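Local coordinates for ribonuclease P protein component 3 (Thermococcus kodakarensis KOD1, PDB 3WYZ) that probably serves as a protein subunit of ribonuclease P, the RNA-containing enzyme that cleaves precursor tRNAs to generate their mature 5'-ends, at residues I137-S142 with Q164-Y169; S142-A147 with Q154-M159. All coordinates share one frame; numbering follows the deposited sequence. Where two conformers were deposited one is given.

Both contacts belong to one beta-alpha unit of the TIM barrel-like fold: strand 136-140, short helix 142-145, long helix 149-168. Along the chain interaction 2 is nested inside interaction 1, and Ser142 is common to both. Interaction 1 joins the strand to the last turn of the long helix, whereas interaction 2 joins the short helix to a turn nearer the start of the long one. Their centres are about 13 Å apart, yet they touch, since Met159 meets Ser140 and Phe139. Helix 149-168 is thus packed at two levels against the chain that leads into it, first on the connection and then on the sheet.

Interaction 1. Residues I137-S142 with Q164-Y169; sequences IGFSLS and QLVKKY
Val166 lays one methyl, CG2, against Ile137 and Phe139 from the last turn of its helix, and this single branch carries the whole contact. Its nearest neighbour is Ile137, with CG2 of Val166 3.7 Å from CG1 of Ile137. The same methyl lies 4.1 Å from the branch point CB of Ile137, so it rests against the root of that side chain rather than its tip, the two chains passing each other at a slant. On both sides the touching branch is placed alike: CG1 of Ile137 (chi1 -59°) and CG2 of Val166 each stand opposite their own carbonyl carbon and next to the backbone N. Val166 has chi1 at 160°, which turns its other methyl, CG1, opposite the N.

Two residues along the strand, Phe139 leans toward the helix from the same side of the sheet as Ile137. Its ring reaches Val166 with the far corner, CZ lying 4.2 Å from CG2 of Val166, a looser approach than that of Ile137. The ring extends from the strand toward the helix. All three residues are buried, and the contact is purely apolar and small, about 102 Å².

Strand 136-140 lies between strands 109-111 and 173-176 of the parallel sheet, and helix 149-168 is the helical limb of the beta-alpha-beta crossover from 136-140 to 173-176. Val166 also touches Arg173, Phe139 meets Trp114, and Leu165 packs on helix 124-133.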
ATOM      1  N   ILE A 137      -2.663   3.491   5.344  1.00 43.95           N
ATOM      2  CA  ILE A 137      -3.541   3.174   4.218  1.00 43.04           C
ATOM      3  C   ILE A 137      -2.824   3.462   2.912  1.00 41.03           C
ATOM      4  O   ILE A 137      -2.363   4.578   2.700  1.00 40.27           O
ATOM      5  CB  ILE A 137      -4.853   3.978   4.268  1.00 41.79           C
ATOM      6  CG1 ILE A 137      -5.607   3.680   5.566  1.00 43.52           C
ATOM      7  CG2 ILE A 137      -5.740   3.652   3.068  1.00 41.80           C
ATOM      8  CD1 ILE A 137      -6.092   2.246   5.707  1.00 43.17           C
ATOM      9  N   GLY A 138      -2.758   2.449   2.046  1.00 41.34           N
ATOM     10  CA  GLY A 138      -2.169   2.578   0.721  1.00 42.35           C
ATOM     11  C   GLY A 138      -3.181   2.923  -0.357  1.00 42.87           C
ATOM     12  O   GLY A 138      -4.064   2.128  -0.668  1.00 44.77           O
ATOM     13  N   PHE A 139      -3.041   4.112  -0.932  1.00 42.41           N
ATOM     14  CA  PHE A 139      -3.882   4.551  -2.038  1.00 42.51           C
ATOM     15  C   PHE A 139      -3.236   4.173  -3.360  1.00 43.91           C
ATOM     16  O   PHE A 139      -2.387   4.909  -3.874  1.00 43.90           O
ATOM     17  CB  PHE A 139      -4.100   6.069  -1.983  1.00 42.30           C
ATOM     18  CG  PHE A 139      -4.965   6.510  -0.846  1.00 39.85           C
ATOM     19  CD1 PHE A 139      -4.414   6.796   0.382  1.00 40.56           C
ATOM     20  CD2 PHE A 139      -6.331   6.639  -1.011  1.00 40.06           C
ATOM     21  CE1 PHE A 139      -5.209   7.202   1.435  1.00 42.05           C
ATOM     22  CE2 PHE A 139      -7.137   7.042   0.036  1.00 40.26           C
ATOM     23  CZ  PHE A 139      -6.575   7.326   1.261  1.00 40.89           C
ATOM     24  N   SER A 140      -3.640   3.023  -3.904  1.00 44.72           N
ATOM     25  CA  SER A 140      -3.059   2.497  -5.137  1.00 44.39           C
ATOM     26  C   SER A 140      -3.677   3.177  -6.350  1.00 43.10           C
ATOM     27  O   SER A 140      -4.884   3.347  -6.420  1.00 43.99           O
ATOM     28  CB  SER A 140      -3.260   0.980  -5.230  1.00 46.81           C
ATOM     29  OG  SER A 140      -4.627   0.657  -5.454  1.00 53.34           O
ATOM     30  N   LEU A 141      -2.838   3.554  -7.306  1.00 42.85           N
ATOM     31  CA  LEU A 141      -3.297   4.096  -8.580  1.00 42.78           C
ATOM     32  C   LEU A 141      -3.699   2.989  -9.569  1.00 44.91           C
ATOM     33  O   LEU A 141      -4.433   3.250 -10.519  1.00 44.95           O
ATOM     34  CB  LEU A 141      -2.201   4.978  -9.180  1.00 43.23           C
ATOM     35  CG  LEU A 141      -2.395   5.583 -10.570  1.00 46.22           C
ATOM     36  CD1 LEU A 141      -3.673   6.407 -10.693  1.00 47.80           C
ATOM     37  CD2 LEU A 141      -1.186   6.432 -10.922  1.00 47.28           C
ATOM     38  N   SER A 142      -3.234   1.760  -9.328  1.00 44.99           N
ATOM     39  CA  SER A 142      -3.395   0.638 -10.265  1.00 47.68           C
ATOM     40  C   SER A 142      -4.827   0.400 -10.772  1.00 48.96           C
ATOM     41  O   SER A 142      -5.025   0.250 -11.974  1.00 50.60           O
ATOM     42  CB  SER A 142      -2.857  -0.662  -9.649  1.00 49.02           C
ATOM     43  OG  SER A 142      -2.589  -1.610 -10.657  1.00 56.00           O
ATOM     44  N   GLN A 164     -11.112  11.150   3.462  1.00 38.09           N
ATOM     45  CA  GLN A 164     -11.775  12.011   4.445  0.60 39.40           C
ATOM     46  C   GLN A 164     -11.720  11.404   5.847  1.00 39.70           C
ATOM     47  O   GLN A 164     -11.578  12.112   6.832  1.00 38.27           O
ATOM     48  CB  GLN A 164     -13.235  12.257   4.046  0.60 39.78           C
ATOM     49  CG  GLN A 164     -13.414  13.129   2.807  0.60 40.58           C
ATOM     50  CD  GLN A 164     -14.829  13.078   2.244  0.60 40.29           C
ATOM     51  OE1 GLN A 164     -15.804  13.123   2.987  0.60 41.16           O
ATOM     52  NE2 GLN A 164     -14.942  12.990   0.926  0.60 40.03           N
ATOM     53  N   LEU A 165     -11.853  10.078   5.916  1.00 41.75           N
ATOM     54  CA  LEU A 165     -11.750   9.332   7.173  1.00 41.63           C
ATOM     55  C   LEU A 165     -10.305   9.287   7.666  1.00 41.75           C
ATOM     56  O   LEU A 165     -10.035   9.606   8.816  1.00 42.61           O
ATOM     57  CB  LEU A 165     -12.278   7.901   7.003  1.00 41.47           C
ATOM     58  CG  LEU A 165     -13.800   7.764   6.967  1.00 42.01           C
ATOM     59  CD1 LEU A 165     -14.219   6.401   6.426  1.00 42.50           C
ATOM     60  CD2 LEU A 165     -14.386   7.998   8.350  1.00 41.31           C
ATOM     61  N   VAL A 166      -9.395   8.880   6.782  1.00 40.24           N
ATOM     62  CA  VAL A 166      -7.958   8.880   7.052  1.00 40.43           C
ATOM     63  C   VAL A 166      -7.495  10.230   7.605  1.00 41.31           C
ATOM     64  O   VAL A 166      -6.750  10.288   8.589  1.00 40.59           O
ATOM     65  CB  VAL A 166      -7.157   8.546   5.765  1.00 40.54           C
ATOM     66  CG1 VAL A 166      -5.711   9.001   5.862  1.00 40.54           C
ATOM     67  CG2 VAL A 166      -7.221   7.053   5.452  1.00 39.28           C
ATOM     68  N   LYS A 167      -7.935  11.305   6.967  1.00 41.19           N
ATOM     69  CA  LYS A 167      -7.542  12.647   7.362  1.00 44.49           C
ATOM     70  C   LYS A 167      -8.080  13.024   8.745  1.00 44.53           C
ATOM     71  O   LYS A 167      -7.350  13.603   9.562  1.00 41.82           O
ATOM     72  CB  LYS A 167      -8.005  13.658   6.315  1.00 46.51           C
ATOM     73  CG  LYS A 167      -7.393  15.040   6.470  1.00 49.62           C
ATOM     74  CD  LYS A 167      -8.447  16.080   6.797  1.00 54.53           C
ATOM     75  CE  LYS A 167      -7.940  17.494   6.551  1.00 57.62           C
ATOM     76  NZ  LYS A 167      -9.066  18.444   6.317  1.00 60.47           N
ATOM     77  N   LYS A 168      -9.343  12.681   9.005  1.00 43.56           N
ATOM     78  CA  LYS A 168      -9.989  13.008  10.274  1.00 44.86           C
ATOM     79  C   LYS A 168      -9.371  12.244  11.444  1.00 44.94           C
ATOM     80  O   LYS A 168      -9.128  12.813  12.501  1.00 43.59           O
ATOM     81  CB  LYS A 168     -11.489  12.706  10.208  1.00 49.16           C
ATOM     82  CG  LYS A 168     -12.294  13.356  11.327  1.00 51.09           C
ATOM     83  CD  LYS A 168     -13.740  12.902  11.323  1.00 54.38           C
ATOM     84  CE  LYS A 168     -14.538  13.524  10.186  1.00 57.19           C
ATOM     85  NZ  LYS A 168     -15.687  12.656   9.790  1.00 59.49           N
ATOM     86  N   TYR A 169      -9.114  10.955  11.244  1.00 45.05           N
ATOM     87  CA  TYR A 169      -8.552  10.108  12.293  1.00 45.56           C
ATOM     88  C   TYR A 169      -7.019  10.132  12.337  1.00 45.28           C
ATOM     89  O   TYR A 169      -6.409   9.421  13.128  1.00 43.65           O
ATOM     90  CB  TYR A 169      -9.066   8.676  12.130  1.00 45.75           C
ATOM     91  CG  TYR A 169     -10.491   8.515  12.598  1.00 47.28           C
ATOM     92  CD1 TYR A 169     -11.559   8.734  11.735  1.00 47.90           C
ATOM     93  CD2 TYR A 169     -10.774   8.163  13.917  1.00 48.47           C
ATOM     94  CE1 TYR A 169     -12.866   8.597  12.166  1.00 47.30           C
ATOM     95  CE2 TYR A 169     -12.080   8.029  14.356  1.00 47.59           C
ATOM     96  CZ  TYR A 169     -13.118   8.243  13.477  1.00 46.56           C
ATOM     97  OH  TYR A 169     -14.410   8.103  13.909  1.00 48.48           O
TER

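Interaction 2. Residues S142-A147 with Q154-M159; sequences SPLLNA and QILRFM
Leu144 enters between Ile155, Leu156 and Met159 and carries most of the contact, which is apolar throughout. Its CA-CB bond does not aim at the long helix; the later part of the side chain does the reaching, with CG opposite the carbonyl carbon (chi1 -71°) and the chain then running on extended to one of its methyls (chi2 171°). CD2 of Leu144 settles 3.7 Å from CG2 of Ile155 and 3.8 Å from CB of Ile155, these two side chains sliding past one another in opposite directions. The same methyl is 4.0 Å from CG of Leu156, whose side chain lies across that of Leu144 at nearly a right angle. The other branch, CD1, meets Met159 tip to tip, 4.2 Å from its CE; Met159 is fully extended beyond CG, which carries its methyl out to this point from one turn further along the helix. Pro143 adds a lighter touch, its ring atom CB lying 4.3 Å from CD1 of Ile155.

In the TIM barrel-like fold, this is the connection at the C-terminal end of strand 136-140: a short helix, 142-145, packs back on the first half of helix 149-168. A glycerol, probably from the crystallisation liquor, lies near the side chain of Pro143.

The polar bonds do not link the two segments. Within them, the short helix is weakly held, with Leu145 N donating to Ser142 O at 3.3 Å and a weak bond from Asn146 N to Pro143 O. In the long helix Met159 N bonds to Ile155 O at 2.9 Å, the regular i to i+4 bond between two residues that both touch the short helix. Around the apolar group, Trp114 touches Ile155 and Met159, while helix 188-198 supplies Leu194 against Leu144 and Ile198 against Leu156 and Met159.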
ATOM      1  N   SER A 142      -3.234   1.760  -9.328  1.00 44.99           N
ATOM      2  CA  SER A 142      -3.395   0.638 -10.265  1.00 47.68           C
ATOM      3  C   SER A 142      -4.827   0.400 -10.772  1.00 48.96           C
ATOM      4  O   SER A 142      -5.025   0.250 -11.974  1.00 50.60           O
ATOM      5  CB  SER A 142      -2.857  -0.662  -9.649  1.00 49.02           C
ATOM      6  OG  SER A 142      -2.589  -1.610 -10.657  1.00 56.00           O
ATOM      7  N   PRO A 143      -5.826   0.352  -9.866  1.00 50.57           N
ATOM      8  CA  PRO A 143      -7.204   0.096 -10.312  1.00 51.86           C
ATOM      9  C   PRO A 143      -7.758   1.133 -11.301  1.00 50.40           C
ATOM     10  O   PRO A 143      -8.568   0.787 -12.153  1.00 48.33           O
ATOM     11  CB  PRO A 143      -8.012   0.125  -9.004  1.00 51.91           C
ATOM     12  CG  PRO A 143      -7.017  -0.108  -7.919  1.00 52.41           C
ATOM     13  CD  PRO A 143      -5.752   0.526  -8.402  1.00 52.12           C
ATOM     14  N   LEU A 144      -7.315   2.384 -11.189  1.00 51.08           N
ATOM     15  CA  LEU A 144      -7.803   3.458 -12.054  1.00 51.32           C
ATOM     16  C   LEU A 144      -7.350   3.337 -13.508  1.00 54.04           C
ATOM     17  O   LEU A 144      -8.056   3.789 -14.407  1.00 53.10           O
ATOM     18  CB  LEU A 144      -7.390   4.822 -11.505  1.00 50.37           C
ATOM     19  CG  LEU A 144      -8.102   5.278 -10.237  1.00 50.45           C
ATOM     20  CD1 LEU A 144      -7.429   6.525  -9.690  1.00 50.81           C
ATOM     21  CD2 LEU A 144      -9.575   5.547 -10.510  1.00 52.44           C
ATOM     22  N   LEU A 145      -6.182   2.739 -13.736  1.00 57.60           N
ATOM     23  CA  LEU A 145      -5.681   2.526 -15.096  1.00 58.99           C
ATOM     24  C   LEU A 145      -6.481   1.456 -15.822  1.00 61.04           C
ATOM     25  O   LEU A 145      -6.650   1.526 -17.037  1.00 65.76           O
ATOM     26  CB  LEU A 145      -4.201   2.126 -15.100  1.00 59.75           C
ATOM     27  CG  LEU A 145      -3.132   3.168 -14.739  1.00 62.50           C
ATOM     28  CD1 LEU A 145      -3.467   4.556 -15.259  1.00 62.29           C
ATOM     29  CD2 LEU A 145      -2.907   3.229 -13.243  1.00 65.72           C
ATOM     30  N   ASN A 146      -6.976   0.475 -15.071  1.00 63.62           N
ATOM     31  CA  ASN A 146      -7.667  -0.676 -15.643  1.00 64.54           C
ATOM     32  C   ASN A 146      -9.184  -0.540 -15.540  1.00 62.93           C
ATOM     33  O   ASN A 146      -9.870  -1.486 -15.141  1.00 68.05           O
ATOM     34  CB  ASN A 146      -7.201  -1.956 -14.932  1.00 68.71           C
ATOM     35  CG  ASN A 146      -5.688  -2.039 -14.810  1.00 71.93           C
ATOM     36  OD1 ASN A 146      -4.957  -1.582 -15.691  1.00 77.44           O
ATOM     37  ND2 ASN A 146      -5.211  -2.621 -13.715  1.00 74.92           N
ATOM     38  N   ALA A 147      -9.711   0.628 -15.908  1.00 58.41           N
ATOM     39  CA  ALA A 147     -11.144   0.896 -15.748  1.00 54.90           C
ATOM     40  C   ALA A 147     -11.684   1.902 -16.759  1.00 51.90           C
ATOM     41  O   ALA A 147     -10.954   2.758 -17.257  1.00 49.48           O
ATOM     42  CB  ALA A 147     -11.434   1.373 -14.331  1.00 53.19           C
ATOM     43  N   GLN A 154     -16.379   5.338  -9.724  1.00 42.43           N
ATOM     44  CA  GLN A 154     -16.729   4.564  -8.529  1.00 42.10           C
ATOM     45  C   GLN A 154     -15.521   4.465  -7.600  1.00 42.60           C
ATOM     46  O   GLN A 154     -15.633   4.681  -6.393  1.00 44.44           O
ATOM     47  CB  GLN A 154     -17.197   3.148  -8.881  1.00 43.14           C
ATOM     48  CG  GLN A 154     -18.260   3.039  -9.966  1.00 45.99           C
ATOM     49  CD  GLN A 154     -19.353   4.083  -9.850  1.00 46.06           C
ATOM     50  OE1 GLN A 154     -19.523   4.937 -10.739  1.00 48.25           O
ATOM     51  NE2 GLN A 154     -20.106   4.022  -8.757  1.00 42.43           N
ATOM     52  N   ILE A 155     -14.370   4.131  -8.175  1.00 42.04           N
ATOM     53  CA  ILE A 155     -13.115   4.037  -7.426  1.00 42.43           C
ATOM     54  C   ILE A 155     -12.754   5.385  -6.796  1.00 40.89           C
ATOM     55  O   ILE A 155     -12.427   5.445  -5.616  1.00 38.94           O
ATOM     56  CB  ILE A 155     -11.941   3.568  -8.321  1.00 42.82           C
ATOM     57  CG1 ILE A 155     -12.175   2.145  -8.876  1.00 44.38           C
ATOM     58  CG2 ILE A 155     -10.628   3.605  -7.550  1.00 42.01           C
ATOM     59  CD1 ILE A 155     -12.079   1.025  -7.855  1.00 46.30           C
ATOM     60  N   LEU A 156     -12.820   6.459  -7.580  1.00 41.32           N
ATOM     61  CA  LEU A 156     -12.479   7.798  -7.080  1.00 42.16           C
ATOM     62  C   LEU A 156     -13.364   8.208  -5.906  1.00 43.47           C
ATOM     63  O   LEU A 156     -12.863   8.794  -4.935  1.00 41.04           O
ATOM     64  CB  LEU A 156     -12.560   8.851  -8.187  1.00 43.83           C
ATOM     65  CG  LEU A 156     -11.407   8.827  -9.196  1.00 45.96           C
ATOM     66  CD1 LEU A 156     -11.768   9.581 -10.472  1.00 47.01           C
ATOM     67  CD2 LEU A 156     -10.127   9.387  -8.594  1.00 46.75           C
ATOM     68  N   ARG A 157     -14.662   7.894  -5.982  1.00 42.07           N
ATOM     69  CA  ARG A 157     -15.572   8.159  -4.862  1.00 42.63           C
ATOM     70  C   ARG A 157     -15.124   7.435  -3.594  1.00 40.61           C
ATOM     71  O   ARG A 157     -15.132   8.021  -2.514  1.00 40.10           O
ATOM     72  CB  ARG A 157     -17.028   7.786  -5.196  1.00 45.18           C
ATOM     73  CG  ARG A 157     -17.737   8.815  -6.066  1.00 48.10           C
ATOM     74  CD  ARG A 157     -19.253   8.627  -6.146  1.00 50.96           C
ATOM     75  NE  ARG A 157     -19.681   7.230  -6.329  1.00 51.89           N
ATOM     76  CZ  ARG A 157     -20.030   6.395  -5.346  1.00 52.19           C
ATOM     77  NH1 ARG A 157     -20.405   5.157  -5.640  1.00 52.17           N
ATOM     78  NH2 ARG A 157     -20.005   6.773  -4.070  1.00 52.61           N
ATOM     79  N   PHE A 158     -14.730   6.170  -3.732  1.00 40.42           N
ATOM     80  CA  PHE A 158     -14.300   5.367  -2.587  1.00 40.55           C
ATOM     81  C   PHE A 158     -13.014   5.907  -1.988  1.00 39.58           C
ATOM     82  O   PHE A 158     -12.850   5.923  -0.770  1.00 37.03           O
ATOM     83  CB  PHE A 158     -14.099   3.889  -2.968  1.00 40.32           C
ATOM     84  CG  PHE A 158     -15.303   3.245  -3.609  1.00 40.78           C
ATOM     85  CD1 PHE A 158     -16.595   3.622  -3.265  1.00 42.41           C
ATOM     86  CD2 PHE A 158     -15.135   2.242  -4.553  1.00 41.71           C
ATOM     87  CE1 PHE A 158     -17.693   3.018  -3.856  1.00 43.85           C
ATOM     88  CE2 PHE A 158     -16.222   1.638  -5.151  1.00 41.70           C
ATOM     89  CZ  PHE A 158     -17.503   2.021  -4.804  1.00 42.78           C
ATOM     90  N   MET A 159     -12.101   6.331  -2.855  1.00 40.05           N
ATOM     91  CA  MET A 159     -10.849   6.934  -2.421  1.00 41.00           C
ATOM     92  C   MET A 159     -11.080   8.258  -1.698  1.00 41.54           C
ATOM     93  O   MET A 159     -10.382   8.561  -0.734  1.00 41.56           O
ATOM     94  CB  MET A 159      -9.926   7.158  -3.610  1.00 41.64           C
ATOM     95  CG  MET A 159      -9.337   5.878  -4.169  1.00 44.07           C
ATOM     96  SD  MET A 159      -8.215   6.211  -5.534  1.00 43.98           S
ATOM     97  CE  MET A 159      -7.740   4.552  -5.998  1.00 48.24           C
TER